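Local coordinates for protein aspartate aminotransferase (Leishmania major, PDB 4H51) that probably transfers the amino group of aspartate to 2-oxoglutarate, as a homodimeric aminotransferase of class I that works with pyridoxal 5'-phosphate, at residues Val111-Ser117 and Arg273-Leu279. Residues are numbered along the deposited sequence; the frame is centred on the assembly and turned at random.
Sequences VAVQTLS and RAGTLSL
Ser117 OG is gripped by several groups: it bonds to the cofactor phosphate carried by the modified residue LLP at position 265, to Ser264 OG, and to a water that donates to it while accepting from Ala274 N at 2.7 Å. Arg273 NH1, 3.4 Å from Ser117 OG but poorly aligned for a bond with it, is a second group on the same phosphate. They sit at one end of an antiparallel strand pair, 110-116, outermost of the sheet within this chain, and its neighbour 274-280, in the mixed sheet of the PLP-dependent aminotransferase fold. The Arg273 side chain, bent at chi2 and chi3, curls back until one face of its guanidinium meets Ser117 CB, 3.3 Å above the plane and offset toward the rim. Its NE and NH2 bond to the carbonyls of Cys304 and Tyr302 of the second subunit, so the phosphate site is tied to the dimer interface.

Farther along, the pairing is regular. Val111 with Leu279 and Val113 with Leu277 are hydrogen-bonded pairs, each joined by two nearly straight bonds; Leu279 N to Val111 O is 2.9 Å. On the face that carries Val111, Val113, Thr115, Leu277 and Leu279, the side chains of Val111 and Leu279 run side by side, whereas Leu277 CB meets Thr115 CG2 at 3.7 Å, the two side chains crossing at about a right angle. Leu124 of helix 117-129 packs on Val113, Thr115 and Leu277.

The regularity fades at Thr115. Its N still bonds to Gly275 O, but from 57° above the carbonyl plane, and the return bond from Gly275 N is weak. With chi1 at 59°, OG1 stands between the backbone N and carbonyl carbon, lying over the Gly275-Thr276 peptide and donating to Ser117 O at 2.8 Å.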
# COMPACT_ATOMS: atom_id res chain seq x y z
N VAL B 111 2.01 -15.20 13.75
CA VAL B 111 1.57 -15.08 12.36
C VAL B 111 1.86 -13.64 11.96
O VAL B 111 1.54 -12.69 12.71
CB VAL B 111 0.10 -15.58 12.13
CG1 VAL B 111 -0.84 -15.06 13.19
CG2 VAL B 111 -0.44 -15.31 10.73
N ALA B 112 2.51 -13.46 10.81
CA ALA B 112 2.95 -12.13 10.42
C ALA B 112 2.91 -11.95 8.90
O ALA B 112 3.16 -12.91 8.16
CB ALA B 112 4.38 -11.87 10.92
N VAL B 113 2.62 -10.73 8.46
CA VAL B 113 2.68 -10.34 7.06
C VAL B 113 3.43 -9.01 6.95
O VAL B 113 3.47 -8.21 7.95
CB VAL B 113 1.26 -10.15 6.43
CG1 VAL B 113 0.48 -11.48 6.33
CG2 VAL B 113 0.41 -9.12 7.18
N GLN B 114 3.98 -8.79 5.76
CA GLN B 114 4.50 -7.50 5.37
C GLN B 114 3.33 -6.54 5.09
O GLN B 114 2.30 -6.93 4.54
CB GLN B 114 5.44 -7.65 4.14
CG GLN B 114 6.01 -6.35 3.62
CD GLN B 114 6.89 -6.52 2.43
OE1 GLN B 114 7.40 -7.62 2.23
NE2 GLN B 114 7.13 -5.43 1.66
N THR B 115 3.50 -5.29 5.47
CA THR B 115 2.47 -4.27 5.31
C THR B 115 3.05 -3.01 4.67
O THR B 115 4.25 -2.86 4.56
CB THR B 115 1.90 -3.86 6.68
OG1 THR B 115 2.99 -3.35 7.51
CG2 THR B 115 1.20 -5.08 7.37
N LEU B 116 2.16 -2.08 4.30
CA LEU B 116 2.59 -0.77 3.82
C LEU B 116 3.03 0.10 5.01
O LEU B 116 2.34 1.02 5.43
CB LEU B 116 1.49 -0.09 2.99
CG LEU B 116 1.53 -0.39 1.48
CD1 LEU B 116 2.76 0.25 0.85
CD2 LEU B 116 1.46 -1.89 1.15
N SER B 117 4.20 -0.22 5.55
CA SER B 117 4.77 0.46 6.69
C SER B 117 3.86 0.32 7.92
O SER B 117 2.96 -0.55 7.96
CB SER B 117 5.08 1.92 6.33
OG SER B 117 6.38 2.24 6.83
N ARG B 273 8.07 2.47 2.62
CA ARG B 273 6.88 1.91 3.21
C ARG B 273 7.05 0.45 3.63
O ARG B 273 6.29 -0.42 3.20
CB ARG B 273 5.67 2.05 2.28
CG ARG B 273 5.59 3.33 1.43
CD ARG B 273 5.60 4.61 2.21
NE ARG B 273 4.46 4.73 3.14
CZ ARG B 273 4.53 4.93 4.45
NH1 ARG B 273 5.71 5.06 5.05
NH2 ARG B 273 3.40 4.95 5.16
N ALA B 274 8.02 0.20 4.50
CA ALA B 274 8.35 -1.18 4.93
C ALA B 274 7.87 -1.36 6.37
O ALA B 274 8.34 -0.67 7.29
CB ALA B 274 9.84 -1.45 4.83
N GLY B 275 6.97 -2.31 6.56
CA GLY B 275 6.39 -2.58 7.89
C GLY B 275 5.94 -4.02 8.00
O GLY B 275 5.93 -4.76 7.01
N THR B 276 5.54 -4.41 9.21
CA THR B 276 4.86 -5.67 9.39
C THR B 276 3.68 -5.56 10.34
O THR B 276 3.60 -4.67 11.21
CB THR B 276 5.78 -6.79 9.97
OG1 THR B 276 6.12 -6.52 11.34
CG2 THR B 276 7.09 -6.97 9.13
N LEU B 277 2.78 -6.55 10.23
CA LEU B 277 1.73 -6.77 11.23
C LEU B 277 1.89 -8.19 11.73
O LEU B 277 2.02 -9.13 10.92
CB LEU B 277 0.31 -6.61 10.61
CG LEU B 277 -0.84 -6.96 11.57
CD1 LEU B 277 -1.08 -5.90 12.66
CD2 LEU B 277 -2.10 -7.13 10.72
N SER B 278 1.88 -8.36 13.05
CA SER B 278 2.12 -9.65 13.64
C SER B 278 1.16 -9.88 14.84
O SER B 278 0.75 -8.95 15.53
CB SER B 278 3.58 -9.80 14.04
OG SER B 278 3.91 -8.96 15.10
N LEU B 279 0.78 -11.14 15.01
CA LEU B 279 -0.02 -11.62 16.12
C LEU B 279 0.68 -12.81 16.78
O LEU B 279 1.05 -13.76 16.11
CB LEU B 279 -1.39 -12.11 15.65
CG LEU B 279 -2.39 -12.65 16.70
CD1 LEU B 279 -2.80 -11.61 17.72
CD2 LEU B 279 -3.63 -13.21 16.03
O HOH W 1 5.72 -2.99 2.14
O HOH W 2 9.23 2.26 5.71